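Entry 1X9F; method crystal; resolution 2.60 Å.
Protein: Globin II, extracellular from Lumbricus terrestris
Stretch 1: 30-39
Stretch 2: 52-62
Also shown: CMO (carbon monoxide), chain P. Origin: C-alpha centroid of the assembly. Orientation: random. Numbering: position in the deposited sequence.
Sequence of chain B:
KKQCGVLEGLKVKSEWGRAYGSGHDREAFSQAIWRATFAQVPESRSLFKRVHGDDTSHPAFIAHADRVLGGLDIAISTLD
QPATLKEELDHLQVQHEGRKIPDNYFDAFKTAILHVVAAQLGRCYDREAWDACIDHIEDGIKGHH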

# COMPACT_ATOMS: atom_id res chain seq x y z
N SER B 30 -13.09 27.61 27.39
CA SER B 30 -13.75 28.89 27.61
C SER B 30 -14.37 28.97 28.99
O SER B 30 -14.29 30.01 29.64
N GLN B 31 -15.01 27.88 29.42
CA GLN B 31 -15.71 27.85 30.70
C GLN B 31 -14.75 27.79 31.88
O GLN B 31 -14.96 28.47 32.89
N ALA B 32 -13.71 26.96 31.75
CA ALA B 32 -12.67 26.85 32.75
C ALA B 32 -12.10 28.23 33.10
O ALA B 32 -11.91 28.54 34.28
N ILE B 33 -11.86 29.06 32.09
CA ILE B 33 -11.31 30.40 32.32
C ILE B 33 -12.28 31.31 33.10
O ILE B 33 -11.87 31.94 34.08
N TRP B 34 -13.54 31.37 32.67
CA TRP B 34 -14.55 32.18 33.36
C TRP B 34 -14.87 31.72 34.78
O TRP B 34 -15.06 32.56 35.67
N ARG B 35 -14.90 30.41 35.01
CA ARG B 35 -15.07 29.88 36.36
C ARG B 35 -13.90 30.22 37.27
O ARG B 35 -14.10 30.56 38.44
N ALA B 36 -12.69 30.12 36.73
CA ALA B 36 -11.50 30.50 37.49
C ALA B 36 -11.54 31.99 37.81
O ALA B 36 -11.16 32.39 38.91
N THR B 37 -12.01 32.80 36.86
CA THR B 37 -12.17 34.24 37.09
C THR B 37 -13.15 34.49 38.23
O THR B 37 -12.83 35.19 39.19
N PHE B 38 -14.35 33.90 38.11
CA PHE B 38 -15.39 34.07 39.12
C PHE B 38 -14.97 33.54 40.49
O PHE B 38 -15.30 34.15 41.50
N ALA B 39 -14.24 32.43 40.53
CA ALA B 39 -13.75 31.89 41.81
C ALA B 39 -12.87 32.91 42.52
O ALA B 39 -12.84 32.98 43.75
N HIS B 52 -26.35 35.55 31.11
CA HIS B 52 -26.56 34.40 31.99
C HIS B 52 -25.34 33.97 32.79
O HIS B 52 -25.09 32.77 32.95
N GLY B 53 -24.59 34.94 33.32
CA GLY B 53 -23.38 34.68 34.10
C GLY B 53 -23.61 33.85 35.35
O GLY B 53 -22.66 33.28 35.91
N ASP B 54 -24.86 33.77 35.78
CA ASP B 54 -25.24 32.98 36.94
C ASP B 54 -25.12 31.48 36.68
O ASP B 54 -25.00 30.69 37.61
N ASP B 55 -25.13 31.09 35.41
CA ASP B 55 -25.01 29.70 35.04
C ASP B 55 -24.02 29.56 33.89
O ASP B 55 -24.33 29.92 32.76
N THR B 56 -22.83 29.04 34.19
CA THR B 56 -21.76 28.96 33.19
C THR B 56 -21.97 27.84 32.17
O THR B 56 -21.19 27.70 31.22
N SER B 57 -23.01 27.04 32.38
CA SER B 57 -23.37 25.97 31.46
C SER B 57 -24.42 26.46 30.48
O SER B 57 -24.70 25.79 29.48
N HIS B 58 -25.00 27.62 30.77
CA HIS B 58 -26.03 28.15 29.90
C HIS B 58 -25.44 28.42 28.50
O HIS B 58 -24.31 28.89 28.39
N PRO B 59 -26.18 28.09 27.44
CA PRO B 59 -25.70 28.28 26.07
C PRO B 59 -25.33 29.73 25.74
O PRO B 59 -24.33 29.97 25.05
N ALA B 60 -26.12 30.69 26.24
CA ALA B 60 -25.82 32.10 26.06
C ALA B 60 -24.50 32.48 26.72
O ALA B 60 -23.79 33.37 26.24
N PHE B 61 -24.17 31.82 27.83
CA PHE B 61 -22.91 32.10 28.47
C PHE B 61 -21.74 31.49 27.71
O PHE B 61 -20.68 32.12 27.60
N ILE B 62 -21.92 30.28 27.20
CA ILE B 62 -20.89 29.63 26.40
C ILE B 62 -20.56 30.53 25.23
O ILE B 62 -19.39 30.80 24.96

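Thr56 covers the most surface in this contact, followed by Phe61 and Gln31. Stretch 1 is helical throughout. Stretch 2 runs through two type I turns, His52 to Asp55 and Asp55 to His58, before its own helix starts at Pro59.

Thr56 points toward the helix of stretch 1 with chi1 in p. Its hydroxyl accepts two N-H groups of the Arg35 guanidinium, from NE and NH2: Arg35 NE donates to Thr56 OG1 at 2.8 Å, and Arg35 NH2 donates to Thr56 OG1 at 3.0 Å. The hydroxyl lies near the guanidinium plane, so two N-H groups can converge on one oxygen. The CB of Arg35 points sideways, but an extended side chain (chi1 m, chi2 and chi3 t) carries the charged end across. The methyl of Thr56 meets a ring instead: Thr56 CG2 lies 4.0 Å from Phe38 CE1, at the ring edge.

Phe61 also points toward stretch 1, with chi1 in t. Its tip touches two aromatic residues of stretch 1. Phe61 CZ is 3.7 Å from Trp34 CB and 3.8 Å from Phe38 CE1. The edge of Phe61 is turned toward the face of Trp34 in an offset edge-to-face pair, with the Phe61 ring and the five-membered ring of Trp34 5.6 Å apart at their centroids and their planes at 83°. Trp34 and Phe38 both point toward stretch 2, each with chi1 in m. Phe38 CE1 also lies 3.9 Å from Gly53 O.

The CA-to-CB bond of Gln31 points sideways to stretch 2, with chi1 in m and chi2 in t, but the end of its side chain comes nearer and reaches the region of Thr56 and Ile62. Its amide is probably turned over in the model, so individual atom contacts there are uncertain. The bound carbon monoxide lies near the Trp34 ring.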

# COMPACT_ATOMS: atom_id res chain seq x y z
CB SER B 30 -14.85 29.10 26.58
OG SER B 30 -14.30 29.32 25.29
CB GLN B 31 -16.67 26.66 30.78
CG GLN B 31 -17.70 26.63 29.68
CD GLN B 31 -18.61 25.44 29.81
OE1 GLN B 31 -19.60 25.48 30.55
NE2 GLN B 31 -18.30 24.37 29.09
CB ALA B 32 -11.57 25.92 32.26
CB ILE B 33 -10.81 31.07 31.00
CG1 ILE B 33 -9.58 30.32 30.46
CG2 ILE B 33 -10.46 32.54 31.25
CD1 ILE B 33 -9.30 30.59 28.98
CB TRP B 34 -15.81 32.41 32.49
CG TRP B 34 -15.52 33.50 31.54
CD1 TRP B 34 -15.31 33.40 30.20
CD2 TRP B 34 -15.28 34.86 31.88
NE1 TRP B 34 -15.00 34.63 29.68
CE2 TRP B 34 -14.97 35.54 30.70
CE3 TRP B 34 -15.31 35.59 33.09
CZ2 TRP B 34 -14.69 36.90 30.67
CZ3 TRP B 34 -15.04 36.94 33.06
CH2 TRP B 34 -14.73 37.58 31.87
CB ARG B 35 -15.25 28.37 36.33
CG ARG B 35 -16.62 27.99 35.86
CD ARG B 35 -16.74 26.56 35.49
NE ARG B 35 -18.11 26.29 35.06
CZ ARG B 35 -18.46 25.31 34.24
NH1 ARG B 35 -17.55 24.48 33.74
NH2 ARG B 35 -19.74 25.16 33.92
CB ALA B 36 -10.24 30.12 36.72
CB THR B 37 -12.65 34.96 35.80
OG1 THR B 37 -11.70 34.76 34.75
CG2 THR B 37 -12.65 36.48 35.99
CB PHE B 38 -16.72 33.42 38.71
CG PHE B 38 -17.36 34.03 37.49
CD1 PHE B 38 -18.18 33.27 36.67
CD2 PHE B 38 -17.15 35.37 37.15
CE1 PHE B 38 -18.78 33.82 35.54
CE2 PHE B 38 -17.74 35.93 36.03
CZ PHE B 38 -18.56 35.15 35.22
CB ALA B 39 -12.99 30.59 41.59
CB HIS B 52 -27.11 33.21 31.20
CG HIS B 52 -28.55 33.36 30.83
ND1 HIS B 52 -28.96 34.04 29.70
CD2 HIS B 52 -29.68 32.88 31.41
CE1 HIS B 52 -30.28 33.98 29.62
NE2 HIS B 52 -30.74 33.29 30.64
CB ASP B 54 -26.66 33.34 37.37
CG ASP B 54 -27.65 33.30 36.22
OD1 ASP B 54 -27.58 34.18 35.33
OD2 ASP B 54 -28.55 32.43 36.13
CB ASP B 55 -26.39 29.16 34.64
CG ASP B 55 -26.33 27.82 33.95
OD1 ASP B 55 -25.38 27.03 34.18
OD2 ASP B 55 -27.23 27.45 33.17
CB THR B 56 -20.37 28.82 33.87
OG1 THR B 56 -20.46 27.89 34.96
CG2 THR B 56 -19.96 30.13 34.55
CB SER B 57 -23.90 24.76 32.22
OG SER B 57 -22.94 24.29 33.15
CB HIS B 58 -26.62 29.42 30.51
CG HIS B 58 -27.89 29.84 29.87
ND1 HIS B 58 -27.92 30.38 28.60
CD2 HIS B 58 -29.17 29.78 30.28
CE1 HIS B 58 -29.17 30.63 28.26
NE2 HIS B 58 -29.95 30.29 29.27
CB PRO B 59 -26.88 27.81 25.22
CG PRO B 59 -28.06 27.89 26.12
CD PRO B 59 -27.54 27.50 27.47
CB ALA B 60 -26.95 32.96 26.61
CB PHE B 61 -22.88 31.63 29.92
CG PHE B 61 -21.67 32.11 30.62
CD1 PHE B 61 -21.62 33.43 31.09
CD2 PHE B 61 -20.54 31.31 30.72
CE1 PHE B 61 -20.48 33.92 31.71
CE2 PHE B 61 -19.39 31.80 31.34
CZ PHE B 61 -19.36 33.10 31.83
CB ILE B 62 -21.35 28.25 25.86
CG1 ILE B 62 -21.84 27.32 26.97
CG2 ILE B 62 -20.24 27.59 25.04
CD1 ILE B 62 -20.78 26.90 27.94
C CMO P . -15.32 39.29 28.50
O CMO P . -15.96 38.47 29.22